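Local coordinates for protein secreted effector CSEP0064 (Blumeria graminis f. sp. hordei, PDB 6FMB) that binds host RNA as a non-catalytic relative of fungal RNases and limits the ribosomal RNA degradation that plant ribosome-inactivating proteins induce, at residues R18-L23 and Y70-N75; Y27-F32 and P36-I41; S43-V48 and G78-V83; P55-D58 and N62-G65. All coordinates share one frame; numbering follows the deposited sequence.

All four contacts reach the four-stranded antiparallel sheet of an RNase-like fold. Contact 1 lies about 4 Å from the centre of the chain and sets helix 14-24 on strand 70-75. Contacts 2 and 3 lie nearer the surface, their centres about 12 and 11 Å from that of the chain. They meet where the ring of Phe39 packs edge-to-face with that of Phe45. Contact 3 joins contact 1 through neighbouring strands, with Leu73 N 2.9 Å from Glu82 O. Contact 4 joins it from the other neighbour, with Val56 N 3.0 Å from Tyr70 O. Contacts 3 and 4 lie on opposite sides of the chain's centre, their own centres about 20 Å apart.

Contact 1. Residues R18-L23 and Y70-N75; sequences RAAVVL and YYILTN
Ala20 and Val21 of the helix rest on Ile72 and Thr74 of the strand. This is the helix-on-sheet core of the RNase-like fold, in which helix 14-24 lies across the four-stranded antiparallel sheet. The axes of the two segments approach to 8.8 Å and cross at -56°. Ile72 makes the closest approach to the helix. From its CB two branches leave, and both approach Ala20. Ile72 CG2 lies 4.2 Å from Ala20 CB. Ile72 CG1 lies between the backbone N and the carbonyl carbon (chi1 74°) and passes 4.0 Å from the same Ala20 CB. The tip, CD1, then lies against the helix backbone, 3.5 Å from Val21 N. It also touches Ala20 CB and Val21 CG2, so one methyl group meets both helix residues. The side chains of Ile72 and Val21 cross at about a right angle. On the strand side, Val83 packs beside Ile72, and Leu81 packs beside Val21. Thr74 is the second strand residue to meet the helix. Val21 CG1 and CG2 both make van der Waals contact with Thr74 OG1. Tyr80 O is a second, longer acceptor for this buried hydroxyl and probably shares its proton. Thr74 OG1 donates to Asn75 O at 2.9 Å, in the carbonyl plane and on a lone pair.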
loop_
_atom_site.group_PDB
_atom_site.type_symbol
_atom_site.label_atom_id
_atom_site.label_comp_id
_atom_site.label_asym_id
_atom_site.label_seq_id
_atom_site.Cartn_x
_atom_site.Cartn_y
_atom_site.Cartn_z
ATOM N N ARG A 18 -8.247 0.089 0.285
ATOM C CA ARG A 18 -8.897 -1.204 0.087
ATOM C C ARG A 18 -8.715 -1.702 -1.358
ATOM O O ARG A 18 -8.455 -2.886 -1.586
ATOM C CB ARG A 18 -10.390 -1.116 0.425
ATOM C CG ARG A 18 -10.828 -0.914 1.868
ATOM C CD ARG A 18 -12.330 -1.281 1.996
ATOM N NE ARG A 18 -13.171 -0.672 0.926
ATOM C CZ ARG A 18 -13.860 0.469 1.035
ATOM N NH1 ARG A 18 -14.549 0.946 0.001
ATOM N NH2 ARG A 18 -13.855 1.156 2.165
ATOM N N ALA A 19 -8.834 -0.805 -2.341
ATOM C CA ALA A 19 -8.604 -1.173 -3.752
ATOM C C ALA A 19 -7.157 -1.643 -3.947
ATOM O O ALA A 19 -6.907 -2.609 -4.675
ATOM C CB ALA A 19 -8.923 -0.011 -4.669
ATOM N N ALA A 20 -6.206 -0.949 -3.336
ATOM C CA ALA A 20 -4.791 -1.352 -3.466
ATOM C C ALA A 20 -4.528 -2.744 -2.868
ATOM O O ALA A 20 -3.669 -3.465 -3.383
ATOM C CB ALA A 20 -3.865 -0.301 -2.876
ATOM N N VAL A 21 -5.244 -3.125 -1.788
ATOM C CA VAL A 21 -5.063 -4.461 -1.204
ATOM C C VAL A 21 -5.419 -5.544 -2.238
ATOM O O VAL A 21 -4.694 -6.518 -2.397
ATOM C CB VAL A 21 -5.902 -4.623 0.095
ATOM C CG1 VAL A 21 -5.959 -6.072 0.533
ATOM C CG2 VAL A 21 -5.353 -3.742 1.218
ATOM N N VAL A 22 -6.565 -5.386 -2.895
ATOM C CA VAL A 22 -6.994 -6.403 -3.859
ATOM C C VAL A 22 -6.197 -6.313 -5.176
ATOM O O VAL A 22 -5.896 -7.340 -5.781
ATOM C CB VAL A 22 -8.529 -6.417 -4.074
ATOM C CG1 VAL A 22 -9.244 -6.875 -2.794
ATOM C CG2 VAL A 22 -9.078 -5.071 -4.561
ATOM N N LEU A 23 -5.803 -5.109 -5.600
ATOM C CA LEU A 23 -4.953 -4.997 -6.792
ATOM C C LEU A 23 -3.570 -5.611 -6.547
ATOM O O LEU A 23 -3.030 -6.268 -7.421
ATOM C CB LEU A 23 -4.838 -3.557 -7.267
ATOM C CG LEU A 23 -6.136 -2.960 -7.840
ATOM C CD1 LEU A 23 -5.919 -1.482 -8.163
ATOM C CD2 LEU A 23 -6.641 -3.715 -9.064
ATOM N N TYR A 70 2.795 7.551 -2.495
ATOM C CA TYR A 70 2.218 6.773 -1.390
ATOM C C TYR A 70 2.136 5.318 -1.802
ATOM O O TYR A 70 1.965 5.005 -2.987
ATOM C CB TYR A 70 0.796 7.259 -1.024
ATOM C CG TYR A 70 0.700 8.766 -0.898
ATOM C CD1 TYR A 70 1.157 9.409 0.247
ATOM C CD2 TYR A 70 0.199 9.556 -1.936
ATOM C CE1 TYR A 70 1.094 10.787 0.379
ATOM C CE2 TYR A 70 0.137 10.944 -1.808
ATOM C CZ TYR A 70 0.602 11.547 -0.651
ATOM O OH TYR A 70 0.576 12.910 -0.493
ATOM N N TYR A 71 2.218 4.421 -0.823
ATOM C CA TYR A 71 2.073 2.996 -1.107
ATOM C C TYR A 71 1.563 2.253 0.099
ATOM O O TYR A 71 1.654 2.738 1.227
ATOM C CB TYR A 71 3.393 2.377 -1.601
ATOM C CG TYR A 71 4.559 2.446 -0.622
ATOM C CD1 TYR A 71 4.772 1.424 0.302
ATOM C CD2 TYR A 71 5.482 3.493 -0.668
ATOM C CE1 TYR A 71 5.842 1.471 1.172
ATOM C CE2 TYR A 71 6.568 3.535 0.205
ATOM C CZ TYR A 71 6.734 2.529 1.129
ATOM O OH TYR A 71 7.807 2.575 1.998
ATOM N N ILE A 72 1.015 1.062 -0.137
ATOM C CA ILE A 72 0.622 0.158 0.935
ATOM C C ILE A 72 1.587 -1.019 1.014
ATOM O O ILE A 72 2.228 -1.383 0.026
ATOM C CB ILE A 72 -0.840 -0.333 0.771
ATOM C CG1 ILE A 72 -1.008 -1.376 -0.344
ATOM C CG2 ILE A 72 -1.769 0.856 0.532
ATOM C CD1 ILE A 72 -2.276 -2.180 -0.179
ATOM N N LEU A 73 1.648 -1.598 2.208
ATOM C CA LEU A 73 2.184 -2.951 2.415
ATOM C C LEU A 73 1.048 -3.777 3.000
ATOM O O LEU A 73 0.372 -3.331 3.950
ATOM C CB LEU A 73 3.386 -2.960 3.357
ATOM C CG LEU A 73 4.630 -2.186 2.916
ATOM C CD1 LEU A 73 5.699 -2.228 3.990
ATOM C CD2 LEU A 73 5.200 -2.729 1.626
ATOM N N THR A 74 0.830 -4.971 2.453
ATOM C CA THR A 74 -0.274 -5.816 2.893
ATOM C C THR A 74 0.017 -7.293 2.692
ATOM O O THR A 74 0.750 -7.649 1.763
ATOM C CB THR A 74 -1.563 -5.416 2.115
ATOM O OG1 THR A 74 -2.704 -6.052 2.695
ATOM C CG2 THR A 74 -1.466 -5.729 0.602
ATOM N N ASN A 75 -0.560 -8.149 3.532
ATOM C CA ASN A 75 -0.635 -9.569 3.211
ATOM C C ASN A 75 -1.996 -9.819 2.514
ATOM O O ASN A 75 -2.784 -8.874 2.288
ATOM C CB ASN A 75 -0.324 -10.467 4.425
ATOM C CG ASN A 75 -1.298 -10.308 5.559
ATOM O OD1 ASN A 75 -2.312 -9.621 5.426
ATOM N ND2 ASN A 75 -0.999 -10.946 6.691
#

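Contact 2. Residues Y27-F32 and P36-I41; sequences YRKESF and PATFII
Glu30 N donates a hydrogen bond to Pro36 O at 2.8 Å, from the type II beta turn that runs from Arg28 to Ser31. The bond is bent, with an N-H...O angle of 146°, and the donor is tilted 25° from the carbonyl plane. Pro36 follows a cis peptide bond, and its ring packs against the turn. Its CD lies 4.0 Å from Tyr27 CB and also touches Arg28 O. Tyr27 O is hydrogen-bonded to Arg52 NH1, and Pro36 CG packs near it. Within the turn, Arg28 O accepts from both the backbone N and the hydroxyl of Ser31, and the two donors come from the same face of the carbonyl. Ser31 and Phe32 both face Tyr35, which makes a classic beta bulge in the loop between helix 14-24 and strand 37-39. That strand is an outermost one of the four-stranded sheet. Lys29 extends past its Thr38. The CG of Lys29 is anti to the backbone N (chi1 176°) and the chain beyond is extended, which carries its methylenes across Thr38 at about a right angle. Lys29 CD passes 3.5 Å from Thr38 OG1, while Lys29 CB meets the methyl CG2. Glu30 also has an extended chain, and its CG packs 3.4 Å from Pro36 O. A water connects its carboxylate to the strand: it donates to Glu30 OE1 at 3.2 Å and accepts from Thr38 N at 2.9 Å.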
loop_
_atom_site.group_PDB
_atom_site.type_symbol
_atom_site.label_atom_id
_atom_site.label_comp_id
_atom_site.label_asym_id
_atom_site.label_seq_id
_atom_site.Cartn_x
_atom_site.Cartn_y
_atom_site.Cartn_z
ATOM N N TYR A 27 -1.768 -9.245 -9.580
ATOM C CA TYR A 27 -0.758 -9.203 -10.657
ATOM C C TYR A 27 0.480 -10.013 -10.277
ATOM O O TYR A 27 0.852 -10.078 -9.113
ATOM C CB TYR A 27 -0.307 -7.760 -10.920
ATOM C CG TYR A 27 -1.441 -6.839 -11.320
ATOM C CD1 TYR A 27 -2.033 -6.922 -12.589
ATOM C CD2 TYR A 27 -1.925 -5.867 -10.441
ATOM C CE1 TYR A 27 -3.070 -6.082 -12.952
ATOM C CE2 TYR A 27 -2.980 -5.024 -10.803
ATOM C CZ TYR A 27 -3.551 -5.146 -12.053
ATOM O OH TYR A 27 -4.575 -4.297 -12.400
ATOM N N ARG A 28 1.039 -10.661 -11.282
ATOM C CA ARG A 28 2.405 -11.284 -11.095
ATOM C C ARG A 28 3.480 -10.130 -10.594
ATOM O O ARG A 28 3.402 -8.932 -10.944
ATOM C CB ARG A 28 2.945 -11.848 -12.438
ATOM C CG ARG A 28 2.106 -12.875 -13.226
ATOM C CD ARG A 28 2.415 -12.942 -14.781
ATOM N NE ARG A 28 2.955 -14.273 -15.046
ATOM C CZ ARG A 28 3.146 -14.967 -16.156
ATOM N NH1 ARG A 28 3.684 -16.122 -15.885
ATOM N NH2 ARG A 28 3.057 -14.574 -17.412
ATOM N N LYS A 29 4.459 -10.622 -9.864
ATOM C CA LYS A 29 5.505 -9.736 -9.336
ATOM C C LYS A 29 6.043 -8.738 -10.369
ATOM O O LYS A 29 6.485 -9.126 -11.462
ATOM C CB LYS A 29 6.677 -10.579 -8.808
ATOM C CG LYS A 29 7.841 -9.738 -8.319
ATOM C CD LYS A 29 9.009 -10.567 -7.813
ATOM C CE LYS A 29 10.166 -9.647 -7.492
ATOM N NZ LYS A 29 11.386 -10.250 -6.896
ATOM N N GLU A 30 6.005 -7.457 -10.004
ATOM C CA GLU A 30 6.574 -6.343 -10.774
ATOM C C GLU A 30 6.054 -6.218 -12.199
ATOM O O GLU A 30 6.691 -5.617 -13.019
ATOM C CB GLU A 30 8.117 -6.392 -10.723
ATOM C CG GLU A 30 8.520 -6.087 -9.291
ATOM C CD GLU A 30 9.967 -6.025 -8.943
ATOM O OE1 GLU A 30 10.237 -6.141 -7.727
ATOM O OE2 GLU A 30 10.803 -5.781 -9.793
ATOM N N SER A 31 4.870 -6.751 -12.466
ATOM C CA SER A 31 4.379 -6.823 -13.859
ATOM C C SER A 31 3.381 -5.721 -14.227
ATOM O O SER A 31 3.057 -5.578 -15.412
ATOM C CB SER A 31 3.758 -8.186 -14.109
ATOM O OG SER A 31 2.510 -8.312 -13.450
ATOM N N PHE A 32 2.877 -4.971 -13.243
ATOM C CA PHE A 32 1.910 -3.892 -13.508
ATOM C C PHE A 32 2.620 -2.569 -13.258
ATOM O O PHE A 32 2.686 -2.079 -12.129
ATOM C CB PHE A 32 0.650 -4.053 -12.637
ATOM C CG PHE A 32 -0.453 -3.081 -12.970
ATOM C CD1 PHE A 32 -1.263 -3.264 -14.094
ATOM C CD2 PHE A 32 -0.689 -1.976 -12.157
ATOM C CE1 PHE A 32 -2.267 -2.361 -14.397
ATOM C CE2 PHE A 32 -1.706 -1.078 -12.458
ATOM C CZ PHE A 32 -2.508 -1.284 -13.563
ATOM N N PRO A 36 3.417 -5.373 -8.253
ATOM C CA PRO A 36 3.878 -5.207 -6.875
ATOM C C PRO A 36 5.284 -5.733 -6.607
ATOM O O PRO A 36 5.768 -6.631 -7.316
ATOM C CB PRO A 36 2.875 -6.084 -6.098
ATOM C CG PRO A 36 2.579 -7.206 -7.056
ATOM C CD PRO A 36 2.501 -6.516 -8.388
ATOM N N ALA A 37 5.912 -5.201 -5.561
ATOM C CA ALA A 37 7.063 -5.869 -4.966
ATOM C C ALA A 37 6.528 -7.005 -4.095
ATOM O O ALA A 37 5.424 -6.902 -3.527
ATOM C CB ALA A 37 7.904 -4.909 -4.126
ATOM N N THR A 38 7.311 -8.080 -3.962
ATOM C CA THR A 38 6.913 -9.217 -3.140
ATOM C C THR A 38 7.955 -9.489 -2.066
ATOM O O THR A 38 9.168 -9.301 -2.261
ATOM C CB THR A 38 6.699 -10.500 -3.964
ATOM O OG1 THR A 38 7.936 -10.922 -4.549
ATOM C CG2 THR A 38 5.669 -10.282 -5.051
ATOM N N PHE A 39 7.466 -9.948 -0.921
ATOM C CA PHE A 39 8.290 -10.318 0.231
ATOM C C PHE A 39 7.819 -11.692 0.656
ATOM O O PHE A 39 6.762 -11.827 1.271
ATOM C CB PHE A 39 8.145 -9.309 1.378
ATOM C CG PHE A 39 8.539 -7.917 0.995
ATOM C CD1 PHE A 39 7.632 -7.058 0.377
ATOM C CD2 PHE A 39 9.822 -7.450 1.246
ATOM C CE1 PHE A 39 8.009 -5.768 0.012
ATOM C CE2 PHE A 39 10.193 -6.160 0.906
ATOM C CZ PHE A 39 9.289 -5.322 0.279
ATOM N N ILE A 40 8.595 -12.709 0.279
ATOM C CA ILE A 40 8.185 -14.098 0.444
ATOM C C ILE A 40 8.842 -14.721 1.688
ATOM O O ILE A 40 9.547 -14.068 2.449
ATOM C CB ILE A 40 8.448 -14.923 -0.864
ATOM C CG1 ILE A 40 9.952 -15.041 -1.201
ATOM C CG2 ILE A 40 7.681 -14.306 -2.039
ATOM C CD1 ILE A 40 10.257 -16.175 -2.167
ATOM N N ILE A 41 8.567 -15.997 1.902
ATOM C CA ILE A 41 9.127 -16.734 3.021
ATOM C C ILE A 41 10.657 -16.590 3.051
ATOM O O ILE A 41 11.329 -16.661 2.017
ATOM C CB ILE A 41 8.660 -18.217 3.005
ATOM C CG1 ILE A 41 9.043 -18.932 4.307
ATOM C CG2 ILE A 41 9.200 -18.964 1.782
ATOM C CD1 ILE A 41 8.340 -20.266 4.478
HETATM O O HOH W 1 10.041 -7.745 -4.918
#

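Contact 3. Residues S43-V48 and G78-V83; sequences STFSGV and GSYLEV
The rings of Phe45 and Tyr80 meet obliquely, with planes 35° apart and centroids 5.9 Å from each other. They join two connections of the four-stranded antiparallel sheet. Phe45 belongs to the link between strands 37-39 and 51-56, and Tyr80 to the turn region just before strand 81-85. The two connections meet over Leu73 and Val51 of the sheet, which pack against both aromatic residues. Contact is made at one corner of each ring. Phe45 CE1 lies 3.8 Å from Tyr80 CE2 and 4.0 Å from Tyr80 OH. Each ring is brought in by its first torsion. A chi1 of 173° turns the Tyr80 ring away from its own backbone N, whereas the Phe45 ring is turned away from its carbonyl carbon. Val48 adds a looser touch nearer the backbone, where its CG2 lies 4.4 Å from Tyr80 CB. The loop that carries Phe45 is held by local bonds. Ser43 to Ser46 form a type I beta turn. Ser43 OG accepts from Phe45 N at 3.1 Å, which makes an ST turn, and the same hydroxyl is hydrogen-bonded with Ile40 O. Asn75 also links the two segments: its ND2 is hydrogen-bonded to Val48 O and Ser79 OG, and its OD1 to Tyr80 N. Glu82 OE1 lies at the edge of the Tyr80 ring, in the ring plane, and fixes where the hydroxyl points. Tyr80 OH donates to Glu82 OE1 at 2.6 Å, on the anti side and 28° out of the carboxylate plane.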
loop_
_atom_site.group_PDB
_atom_site.type_symbol
_atom_site.label_atom_id
_atom_site.label_comp_id
_atom_site.label_asym_id
_atom_site.label_seq_id
_atom_site.Cartn_x
_atom_site.Cartn_y
_atom_site.Cartn_z
ATOM N N SER A 43 11.966 -13.658 3.985
ATOM C CA SER A 43 12.165 -12.206 3.956
ATOM C C SER A 43 11.936 -11.612 5.352
ATOM O O SER A 43 11.625 -12.324 6.306
ATOM C CB SER A 43 11.185 -11.553 2.981
ATOM O OG SER A 43 9.857 -11.537 3.515
ATOM N N THR A 44 12.069 -10.299 5.470
ATOM C CA THR A 44 11.793 -9.590 6.728
ATOM C C THR A 44 10.313 -9.617 7.123
ATOM O O THR A 44 9.969 -9.224 8.246
ATOM C CB THR A 44 12.279 -8.124 6.703
ATOM O OG1 THR A 44 11.597 -7.402 5.670
ATOM C CG2 THR A 44 13.810 -8.035 6.514
ATOM N N PHE A 45 9.438 -10.065 6.218
ATOM C CA PHE A 45 7.998 -10.181 6.499
ATOM C C PHE A 45 7.542 -11.647 6.662
ATOM O O PHE A 45 6.357 -11.918 6.752
ATOM C CB PHE A 45 7.192 -9.498 5.380
ATOM C CG PHE A 45 7.322 -7.996 5.355
ATOM C CD1 PHE A 45 6.511 -7.188 6.145
ATOM C CD2 PHE A 45 8.256 -7.391 4.544
ATOM C CE1 PHE A 45 6.626 -5.800 6.113
ATOM C CE2 PHE A 45 8.396 -6.010 4.518
ATOM C CZ PHE A 45 7.580 -5.209 5.300
ATOM N N SER A 46 8.491 -12.579 6.738
ATOM C CA SER A 46 8.204 -14.007 6.705
ATOM C C SER A 46 7.080 -14.437 7.641
ATOM O O SER A 46 6.186 -15.190 7.255
ATOM C CB SER A 46 9.467 -14.792 7.050
ATOM O OG SER A 46 9.321 -16.146 6.684
ATOM N N GLY A 47 7.117 -13.928 8.865
ATOM C CA GLY A 47 6.161 -14.365 9.874
ATOM C C GLY A 47 4.705 -14.012 9.642
ATOM O O GLY A 47 3.843 -14.649 10.238
ATOM N N VAL A 48 4.418 -13.017 8.802
ATOM C CA VAL A 48 3.015 -12.629 8.529
ATOM C C VAL A 48 2.437 -13.232 7.247
ATOM O O VAL A 48 1.304 -12.911 6.852
ATOM C CB VAL A 48 2.764 -11.091 8.569
ATOM C CG1 VAL A 48 3.262 -10.509 9.884
ATOM C CG2 VAL A 48 3.370 -10.349 7.382
ATOM N N GLY A 78 -5.096 -8.606 4.339
ATOM C CA GLY A 78 -4.961 -7.337 5.018
ATOM C C GLY A 78 -4.971 -7.451 6.524
ATOM O O GLY A 78 -5.238 -6.438 7.188
ATOM N N SER A 79 -4.669 -8.648 7.078
ATOM C CA SER A 79 -4.431 -8.774 8.552
ATOM C C SER A 79 -3.151 -8.079 8.956
ATOM O O SER A 79 -2.973 -7.741 10.116
ATOM C CB SER A 79 -4.396 -10.232 9.000
ATOM O OG SER A 79 -3.368 -10.992 8.387
ATOM N N TYR A 80 -2.265 -7.876 7.977
ATOM C CA TYR A 80 -1.232 -6.832 8.044
ATOM C C TYR A 80 -1.577 -5.811 6.964
ATOM O O TYR A 80 -1.706 -6.180 5.790
ATOM C CB TYR A 80 0.192 -7.377 7.781
ATOM C CG TYR A 80 1.223 -6.266 7.683
ATOM C CD1 TYR A 80 1.356 -5.315 8.686
ATOM C CD2 TYR A 80 2.011 -6.111 6.549
ATOM C CE1 TYR A 80 2.239 -4.257 8.575
ATOM C CE2 TYR A 80 2.887 -5.058 6.423
ATOM C CZ TYR A 80 3.014 -4.140 7.442
ATOM O OH TYR A 80 3.897 -3.103 7.266
ATOM N N LEU A 81 -1.728 -4.547 7.353
ATOM C CA LEU A 81 -1.996 -3.468 6.393
ATOM C C LEU A 81 -1.456 -2.166 6.961
ATOM O O LEU A 81 -1.877 -1.750 8.043
ATOM C CB LEU A 81 -3.497 -3.330 6.119
ATOM C CG LEU A 81 -3.950 -2.160 5.254
ATOM C CD1 LEU A 81 -3.289 -2.170 3.879
ATOM C CD2 LEU A 81 -5.470 -2.164 5.134
ATOM N N GLU A 82 -0.509 -1.549 6.253
ATOM C CA GLU A 82 -0.000 -0.232 6.596
ATOM C C GLU A 82 0.164 0.604 5.321
ATOM O O GLU A 82 0.330 0.066 4.233
ATOM C CB GLU A 82 1.325 -0.335 7.364
ATOM C CG GLU A 82 1.230 -0.778 8.827
ATOM C CD GLU A 82 2.556 -0.764 9.576
ATOM O OE1 GLU A 82 3.580 -1.174 9.031
ATOM O OE2 GLU A 82 2.535 -0.408 10.764
ATOM N N VAL A 83 0.110 1.913 5.504
ATOM C CA VAL A 83 0.215 2.890 4.436
ATOM C C VAL A 83 1.398 3.822 4.728
ATOM O O VAL A 83 1.622 4.217 5.879
ATOM C CB VAL A 83 -1.105 3.685 4.248
ATOM C CG1 VAL A 83 -1.064 4.601 3.027
ATOM C CG2 VAL A 83 -2.298 2.720 4.160
#

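Contact 4. Residues P55-D58 and N62-G65; sequences PVED and NWQG
Asn62 opens the second segment with its backbone, where its carbonyl carbon lies 3.9 Å from Glu57 CG in one of the two conformers of Glu57. Trp63 follows and makes most of this segment's share of the contact. Its backbone N donates to a water at 2.9 Å, and that water donates in turn to Pro55 O at 2.8 Å. With chi1 at -176°, the indole swings clear of its own N and lies over Pro55. There Pro55 CB makes a CH-pi contact, 3.5 Å from the centroid of the five-membered ring and 14° off its normal. Pro55 CG sits over the centre of the whole indole. In this way the loop after strand 51-56 folds back over the end of that strand, in the four-stranded sheet of the RNase-like fold. In the same conformer, Glu57 OE2 comes 3.4 Å from Trp63 CA and 3.5 Å from Trp63 CD1, with carboxylate and ring planes 31° apart. Trp63 NE1 is hydrogen-bonded to Ala67 O. Gln64 N donates to a second water, which also donates to Gly65 O and, weakly and in that conformer, to Glu57 OE2. Gly65 ends the segment on the indole face opposite Pro55, with its N 3.3 Å above the plane.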
loop_
_atom_site.group_PDB
_atom_site.type_symbol
_atom_site.label_atom_id
_atom_site.label_comp_id
_atom_site.label_asym_id
_atom_site.label_seq_id
_atom_site.Cartn_x
_atom_site.Cartn_y
_atom_site.Cartn_z
ATOM N N PRO A 55 1.428 0.733 -5.073
ATOM C CA PRO A 55 1.205 2.161 -4.868
ATOM C C PRO A 55 -0.274 2.539 -4.705
ATOM O O PRO A 55 -1.175 1.795 -5.126
ATOM C CB PRO A 55 1.807 2.804 -6.146
ATOM C CG PRO A 55 2.735 1.771 -6.708
ATOM C CD PRO A 55 1.996 0.491 -6.425
ATOM N N VAL A 56 -0.515 3.701 -4.099
ATOM C CA VAL A 56 -1.878 4.215 -3.876
ATOM C C VAL A 56 -1.856 5.727 -4.149
ATOM O O VAL A 56 -0.819 6.384 -3.998
ATOM C CB VAL A 56 -2.385 3.832 -2.442
ATOM C CG1 VAL A 56 -1.637 4.571 -1.351
ATOM C CG2 VAL A 56 -3.897 4.041 -2.272
ATOM N N GLU A 57 -3.017 6.247 -4.570
ATOM C CA GLU A 57 -3.226 7.661 -4.910
ATOM C C GLU A 57 -3.935 8.401 -3.793
ATOM O O GLU A 57 -4.690 7.805 -3.025
ATOM C CB GLU A 57 -4.137 7.775 -6.131
ATOM C CG GLU A 57 -3.655 7.067 -7.376
ATOM C CD GLU A 57 -2.528 7.810 -8.056
ATOM O OE1 GLU A 57 -2.121 8.871 -7.547
ATOM O OE2 GLU A 57 -2.056 7.355 -9.111
ATOM N N ASP A 58 -3.723 9.710 -3.733
ATOM C CA ASP A 58 -4.525 10.585 -2.881
ATOM C C ASP A 58 -5.800 11.091 -3.563
ATOM O O ASP A 58 -6.630 11.699 -2.913
ATOM C CB ASP A 58 -3.672 11.735 -2.298
ATOM C CG ASP A 58 -3.204 12.763 -3.334
ATOM O OD1 ASP A 58 -3.789 12.879 -4.420
ATOM O OD2 ASP A 58 -2.263 13.522 -3.021
ATOM N N ASN A 62 -7.069 4.828 -9.169
ATOM C CA ASN A 62 -6.099 3.788 -8.846
ATOM C C ASN A 62 -4.785 4.021 -9.590
ATOM O O ASN A 62 -4.776 4.527 -10.705
ATOM C CB ASN A 62 -6.701 2.402 -9.144
ATOM C CG ASN A 62 -7.969 2.143 -8.348
ATOM O OD1 ASN A 62 -9.080 1.892 -8.911
ATOM N ND2 ASN A 62 -7.850 2.248 -7.041
ATOM N N TRP A 63 -3.674 3.686 -8.961
ATOM C CA TRP A 63 -2.356 3.948 -9.547
ATOM C C TRP A 63 -2.070 3.017 -10.734
ATOM O O TRP A 63 -2.379 1.823 -10.679
ATOM C CB TRP A 63 -1.277 3.811 -8.467
ATOM C CG TRP A 63 0.131 4.150 -8.921
ATOM C CD1 TRP A 63 0.779 5.339 -8.757
ATOM C CD2 TRP A 63 1.068 3.273 -9.557
ATOM N NE1 TRP A 63 2.045 5.258 -9.260
ATOM C CE2 TRP A 63 2.252 4.011 -9.774
ATOM C CE3 TRP A 63 1.023 1.939 -9.972
ATOM C CZ2 TRP A 63 3.367 3.454 -10.388
ATOM C CZ3 TRP A 63 2.123 1.382 -10.571
ATOM C CH2 TRP A 63 3.290 2.147 -10.777
ATOM N N GLN A 64 -1.439 3.558 -11.774
ATOM C CA GLN A 64 -1.077 2.756 -12.956
ATOM C C GLN A 64 0.027 3.418 -13.779
ATOM O O GLN A 64 -0.077 3.574 -15.001
ATOM C CB GLN A 64 -2.302 2.399 -13.806
ATOM C CG GLN A 64 -3.270 3.532 -14.051
ATOM C CD GLN A 64 -4.645 3.064 -14.524
ATOM O OE1 GLN A 64 -5.340 3.784 -15.253
ATOM N NE2 GLN A 64 -5.070 1.922 -14.062
ATOM N N GLY A 65 1.104 3.740 -13.077
ATOM C CA GLY A 65 2.376 4.142 -13.670
ATOM C C GLY A 65 2.859 5.469 -13.163
ATOM O O GLY A 65 2.114 6.255 -12.603
HETATM O O HOH W 2 -3.579 1.946 -6.585
HETATM O O HOH W 3 -0.715 6.320 -12.086
#